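Local coordinates for flagellar regulatory protein C (Vibrio cholerae, PDB 4QHS) that probably hydrolyses ATP through its heptameric AAA+ domain to activate sigma-54-dependent transcription of flagellar genes, at residues P63-A75 with K104-I118. Residues are numbered along the deposited sequence; the frame is centred on the assembly and turned at random.
Sequences PRKEGPFIAINCA and KFEQAQGGTILLDEI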
loop_
_atom_site.group_PDB
_atom_site.type_symbol
_atom_site.label_atom_id
_atom_site.label_comp_id
_atom_site.label_asym_id
_atom_site.label_seq_id
_atom_site.Cartn_x
_atom_site.Cartn_y
_atom_site.Cartn_z
ATOM N N PRO A 63 9.970 -42.272 -32.798
ATOM C CA PRO A 63 10.968 -43.231 -32.310
ATOM C C PRO A 63 11.134 -43.245 -30.777
ATOM O O PRO A 63 11.794 -44.131 -30.238
ATOM C CB PRO A 63 12.258 -42.751 -32.983
ATOM C CG PRO A 63 12.019 -41.293 -33.249
ATOM C CD PRO A 63 10.583 -41.226 -33.637
ATOM N N ARG A 64 10.532 -42.289 -30.084
ATOM C CA ARG A 64 10.659 -42.210 -28.629
ATOM C C ARG A 64 9.537 -42.951 -27.915
ATOM O O ARG A 64 9.394 -42.838 -26.701
ATOM C CB ARG A 64 10.677 -40.737 -28.184
ATOM C CG ARG A 64 11.556 -39.877 -29.064
ATOM C CD ARG A 64 11.458 -38.424 -28.710
ATOM N NE ARG A 64 12.205 -38.148 -27.506
ATOM C CZ ARG A 64 13.481 -37.795 -27.488
ATOM N NH1 ARG A 64 14.159 -37.664 -28.617
ATOM N NH2 ARG A 64 14.072 -37.580 -26.333
ATOM N N LYS A 65 8.738 -43.693 -28.676
ATOM C CA LYS A 65 7.543 -44.357 -28.157
ATOM C C LYS A 65 7.756 -45.203 -26.880
ATOM O O LYS A 65 6.905 -45.215 -25.990
ATOM C CB LYS A 65 6.936 -45.237 -29.257
ATOM C CG LYS A 65 5.849 -46.191 -28.779
ATOM C CD LYS A 65 5.408 -47.150 -29.886
ATOM C CE LYS A 65 4.398 -48.175 -29.367
ATOM N NZ LYS A 65 3.965 -49.142 -30.421
ATOM N N GLU A 66 8.884 -45.897 -26.772
ATOM C CA GLU A 66 9.080 -46.778 -25.625
ATOM C C GLU A 66 9.452 -45.971 -24.387
ATOM O O GLU A 66 9.339 -46.454 -23.256
ATOM C CB GLU A 66 10.151 -47.834 -25.916
ATOM C CG GLU A 66 9.783 -48.766 -27.046
ATOM C CD GLU A 66 8.436 -49.440 -26.832
ATOM O OE1 GLU A 66 7.493 -49.143 -27.593
ATOM O OE2 GLU A 66 8.316 -50.265 -25.903
ATOM N N GLY A 67 9.891 -44.737 -24.616
ATOM C CA GLY A 67 10.330 -43.870 -23.539
ATOM C C GLY A 67 9.188 -43.198 -22.804
ATOM O O GLY A 67 8.025 -43.382 -23.155
ATOM N N PRO A 68 9.521 -42.398 -21.788
ATOM C CA PRO A 68 8.543 -41.756 -20.903
ATOM C C PRO A 68 7.688 -40.723 -21.608
ATOM O O PRO A 68 8.201 -39.885 -22.343
ATOM C CB PRO A 68 9.413 -41.068 -19.840
ATOM C CG PRO A 68 10.796 -41.586 -20.041
ATOM C CD PRO A 68 10.895 -41.980 -21.475
ATOM N N PHE A 69 6.406 -40.740 -21.336
ATOM C CA PHE A 69 5.513 -39.703 -21.764
ATOM C C PHE A 69 5.003 -38.989 -20.551
ATOM O O PHE A 69 4.366 -39.576 -19.729
ATOM C CB PHE A 69 4.344 -40.286 -22.500
ATOM C CG PHE A 69 3.437 -39.275 -23.049
ATOM C CD1 PHE A 69 3.677 -38.711 -24.260
ATOM C CD2 PHE A 69 2.346 -38.881 -22.362
ATOM C CE1 PHE A 69 2.846 -37.792 -24.763
ATOM C CE2 PHE A 69 1.516 -37.950 -22.875
ATOM C CZ PHE A 69 1.772 -37.403 -24.077
ATOM N N ILE A 70 5.270 -37.706 -20.467
ATOM C CA ILE A 70 5.051 -36.932 -19.252
ATOM C C ILE A 70 4.191 -35.710 -19.571
ATOM O O ILE A 70 4.509 -34.947 -20.472
ATOM C CB ILE A 70 6.393 -36.472 -18.623
ATOM C CG1 ILE A 70 7.340 -37.659 -18.396
ATOM C CG2 ILE A 70 6.156 -35.681 -17.337
ATOM C CD1 ILE A 70 6.876 -38.651 -17.337
ATOM N N ALA A 71 3.108 -35.526 -18.827
ATOM C CA ALA A 71 2.167 -34.449 -19.113
ATOM C C ALA A 71 1.950 -33.551 -17.888
ATOM O O ALA A 71 1.702 -34.044 -16.789
ATOM C CB ALA A 71 0.827 -35.034 -19.598
ATOM N N ILE A 72 2.047 -32.239 -18.077
ATOM C CA ILE A 72 1.675 -31.282 -17.031
ATOM C C ILE A 72 0.691 -30.238 -17.581
ATOM O O ILE A 72 0.820 -29.779 -18.716
ATOM C CB ILE A 72 2.920 -30.586 -16.427
ATOM C CG1 ILE A 72 2.503 -29.465 -15.479
ATOM C CG2 ILE A 72 3.817 -30.036 -17.522
ATOM C CD1 ILE A 72 3.608 -29.018 -14.528
ATOM N N ASN A 73 -0.316 -29.890 -16.786
ATOM C CA ASN A 73 -1.249 -28.855 -17.200
ATOM C C ASN A 73 -0.931 -27.541 -16.512
ATOM O O ASN A 73 -1.307 -27.308 -15.356
ATOM C CB ASN A 73 -2.696 -29.253 -16.914
ATOM C CG ASN A 73 -3.696 -28.332 -17.607
ATOM O OD1 ASN A 73 -3.484 -27.119 -17.720
ATOM N ND2 ASN A 73 -4.781 -28.909 -18.090
ATOM N N CYS A 74 -0.255 -26.683 -17.263
ATOM C CA CYS A 74 0.171 -25.370 -16.805
ATOM C C CYS A 74 -0.951 -24.479 -16.277
ATOM O O CYS A 74 -0.685 -23.482 -15.632
ATOM C CB CYS A 74 0.891 -24.657 -17.953
ATOM S SG CYS A 74 2.184 -25.670 -18.727
ATOM N N ALA A 75 -2.200 -24.829 -16.555
ATOM C CA ALA A 75 -3.320 -24.037 -16.100
ATOM C C ALA A 75 -4.000 -24.690 -14.909
ATOM O O ALA A 75 -5.103 -24.303 -14.547
ATOM C CB ALA A 75 -4.337 -23.836 -17.242
ATOM N N LYS A 104 9.699 -32.228 -14.111
ATOM C CA LYS A 104 9.076 -32.957 -15.176
ATOM C C LYS A 104 9.993 -33.165 -16.342
ATOM O O LYS A 104 9.921 -34.169 -16.982
ATOM C CB LYS A 104 7.838 -32.246 -15.652
ATOM C CG LYS A 104 6.779 -32.130 -14.638
ATOM C CD LYS A 104 6.189 -33.431 -14.302
ATOM C CE LYS A 104 4.717 -33.335 -14.446
ATOM N NZ LYS A 104 3.999 -34.059 -13.389
ATOM N N PHE A 105 10.886 -32.237 -16.584
ATOM C CA PHE A 105 11.827 -32.424 -17.649
ATOM C C PHE A 105 12.758 -33.566 -17.355
ATOM O O PHE A 105 13.128 -34.271 -18.234
ATOM C CB PHE A 105 12.606 -31.145 -17.916
ATOM C CG PHE A 105 11.829 -30.112 -18.638
ATOM C CD1 PHE A 105 11.536 -30.260 -19.951
ATOM C CD2 PHE A 105 11.390 -29.003 -18.005
ATOM C CE1 PHE A 105 10.833 -29.329 -20.591
ATOM C CE2 PHE A 105 10.686 -28.085 -18.659
ATOM C CZ PHE A 105 10.411 -28.245 -19.947
ATOM N N GLU A 106 13.129 -33.733 -16.102
ATOM C CA GLU A 106 13.969 -34.854 -15.683
ATOM C C GLU A 106 13.258 -36.191 -15.878
ATOM O O GLU A 106 13.849 -37.146 -16.383
ATOM C CB GLU A 106 14.388 -34.726 -14.216
ATOM C CG GLU A 106 15.368 -33.624 -13.886
ATOM C CD GLU A 106 15.617 -33.532 -12.379
ATOM O OE1 GLU A 106 15.268 -32.488 -11.778
ATOM O OE2 GLU A 106 16.142 -34.515 -11.798
ATOM N N GLN A 107 12.002 -36.248 -15.516
ATOM C CA GLN A 107 11.258 -37.466 -15.634
ATOM C C GLN A 107 11.006 -37.874 -17.056
ATOM O O GLN A 107 10.705 -38.999 -17.297
ATOM C CB GLN A 107 9.927 -37.343 -14.946
ATOM C CG GLN A 107 10.010 -37.172 -13.494
ATOM C CD GLN A 107 8.742 -36.642 -12.942
ATOM O OE1 GLN A 107 7.710 -37.267 -13.030
ATOM N NE2 GLN A 107 8.802 -35.476 -12.384
ATOM N N ALA A 108 11.121 -36.942 -17.981
ATOM C CA ALA A 108 10.770 -37.154 -19.376
ATOM C C ALA A 108 11.998 -37.497 -20.179
ATOM O O ALA A 108 11.937 -37.616 -21.409
ATOM C CB ALA A 108 10.090 -35.912 -19.965
ATOM N N GLN A 109 13.110 -37.627 -19.466
ATOM C CA GLN A 109 14.404 -37.902 -20.067
ATOM C C GLN A 109 14.301 -39.074 -21.037
ATOM O O GLN A 109 13.786 -40.138 -20.690
ATOM C CB GLN A 109 15.448 -38.190 -18.974
ATOM C CG GLN A 109 16.897 -38.144 -19.453
ATOM C CD GLN A 109 17.341 -36.738 -19.838
ATOM O OE1 GLN A 109 16.994 -36.236 -20.909
ATOM N NE2 GLN A 109 18.106 -36.095 -18.959
ATOM N N GLY A 110 14.755 -38.858 -22.266
ATOM C CA GLY A 110 14.728 -39.907 -23.273
ATOM C C GLY A 110 13.360 -40.084 -23.893
ATOM O O GLY A 110 13.202 -40.899 -24.802
ATOM N N GLY A 111 12.376 -39.316 -23.417
ATOM C CA GLY A 111 11.013 -39.424 -23.914
ATOM C C GLY A 111 10.374 -38.138 -24.426
ATOM O O GLY A 111 10.958 -37.422 -25.242
ATOM N N THR A 112 9.163 -37.857 -23.951
ATOM C CA THR A 112 8.375 -36.719 -24.431
ATOM C C THR A 112 7.682 -36.003 -23.295
ATOM O O THR A 112 7.177 -36.640 -22.357
ATOM C CB THR A 112 7.300 -37.166 -25.454
ATOM O OG1 THR A 112 7.945 -37.733 -26.588
ATOM C CG2 THR A 112 6.461 -35.998 -25.909
ATOM N N ILE A 113 7.669 -34.691 -23.324
ATOM C CA ILE A 113 6.902 -33.934 -22.365
ATOM C C ILE A 113 5.824 -33.142 -23.067
ATOM O O ILE A 113 6.042 -32.603 -24.110
ATOM C CB ILE A 113 7.778 -33.043 -21.482
ATOM C CG1 ILE A 113 6.958 -32.436 -20.355
ATOM C CG2 ILE A 113 8.368 -31.957 -22.254
ATOM C CD1 ILE A 113 7.759 -31.928 -19.225
ATOM N N LEU A 114 4.644 -33.133 -22.485
ATOM C CA LEU A 114 3.537 -32.368 -22.966
ATOM C C LEU A 114 3.269 -31.205 -22.050
ATOM O O LEU A 114 2.982 -31.378 -20.909
ATOM C CB LEU A 114 2.296 -33.225 -23.065
ATOM C CG LEU A 114 0.977 -32.485 -23.186
ATOM C CD1 LEU A 114 0.959 -31.610 -24.375
ATOM C CD2 LEU A 114 -0.100 -33.459 -23.281
ATOM N N LEU A 115 3.375 -30.007 -22.576
ATOM C CA LEU A 115 3.084 -28.836 -21.805
ATOM C C LEU A 115 1.741 -28.293 -22.202
ATOM O O LEU A 115 1.634 -27.532 -23.114
ATOM C CB LEU A 115 4.150 -27.794 -22.008
ATOM C CG LEU A 115 5.561 -28.261 -21.792
ATOM C CD1 LEU A 115 6.432 -27.259 -22.364
ATOM C CD2 LEU A 115 5.842 -28.413 -20.358
ATOM N N ASP A 116 0.720 -28.718 -21.491
ATOM C CA ASP A 116 -0.644 -28.414 -21.795
ATOM C C ASP A 116 -0.967 -27.023 -21.341
ATOM O O ASP A 116 -0.615 -26.635 -20.273
ATOM C CB ASP A 116 -1.529 -29.393 -21.071
ATOM C CG ASP A 116 -2.567 -29.983 -21.932
ATOM O OD1 ASP A 116 -3.005 -29.354 -22.885
ATOM O OD2 ASP A 116 -2.986 -31.091 -21.630
ATOM N N GLU A 117 -1.627 -26.273 -22.191
ATOM C CA GLU A 117 -2.045 -24.928 -21.874
ATOM C C GLU A 117 -0.887 -24.015 -21.484
ATOM O O GLU A 117 -0.844 -23.479 -20.416
ATOM C CB GLU A 117 -3.110 -24.971 -20.794
ATOM C CG GLU A 117 -4.419 -25.546 -21.242
ATOM C CD GLU A 117 -4.942 -24.851 -22.463
ATOM O OE1 GLU A 117 -5.327 -25.523 -23.424
ATOM O OE2 GLU A 117 -4.943 -23.616 -22.474
ATOM N N ILE A 118 0.043 -23.840 -22.392
ATOM C CA ILE A 118 1.266 -23.169 -22.119
ATOM C C ILE A 118 1.118 -21.674 -22.097
ATOM O O ILE A 118 1.952 -20.993 -21.588
ATOM C CB ILE A 118 2.298 -23.534 -23.150
ATOM C CG1 ILE A 118 3.700 -23.302 -22.619
ATOM C CG2 ILE A 118 2.104 -22.740 -24.354
ATOM C CD1 ILE A 118 4.719 -24.021 -23.363
#
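Phe-69 to Asn-73 runs parallel to Thr-112 to Asp-116, Phe-69 level with Thr-112 and Asn-73 with Asp-116, the two strand axes 15° apart. Ile-70 and Ile-72 bond through both N and O, to Thr-112 and Leu-114 and to Leu-114 and Asp-116, and the pattern runs on at either end through Pro-68 O to Thr-112 N (2.8 Å) and Cys-74 N to Asp-116 O (3.0 Å). On one face Phe-69 CD1 comes within 4.1 Å of Thr-112 CB, obliquely to the ring, and Ala-71 lies against Leu-114. On the other, Ile-70 rests on the short helix 104-107 and the turn after it: CG1, anti to its own carbonyl carbon (chi1 -54°), meets Ala-108 CB at 3.6 Å, while CG2 touches Lys-104 CD at 3.8 Å. The bent chain of Lys-104 carries on to Ile-72, its CE 3.8 Å from Ile-72 CB. Arg-64 closes the entry end, its NE giving Gly-111 O a 2.7 Å bond and NH2 adding a weak one, while NH1 forms a salt bridge to Asp-38. At the exit, Asn-73 OD1 accepts from Ala-75 N in an Asx turn. Strand 112-116 leads into an Asp-116 and Glu-117 pair that fits the Walker B motif, Asp-116 being hydrogen-bonded to Thr-156. Within the chain, strand 69-73 borders the parallel AAA+ core sheet, with 112-116 between it and 152-157; helix 51-61 covers the Phe-69 and Leu-114 face, and helix 82-87 packs on Ile-72 and Leu-115.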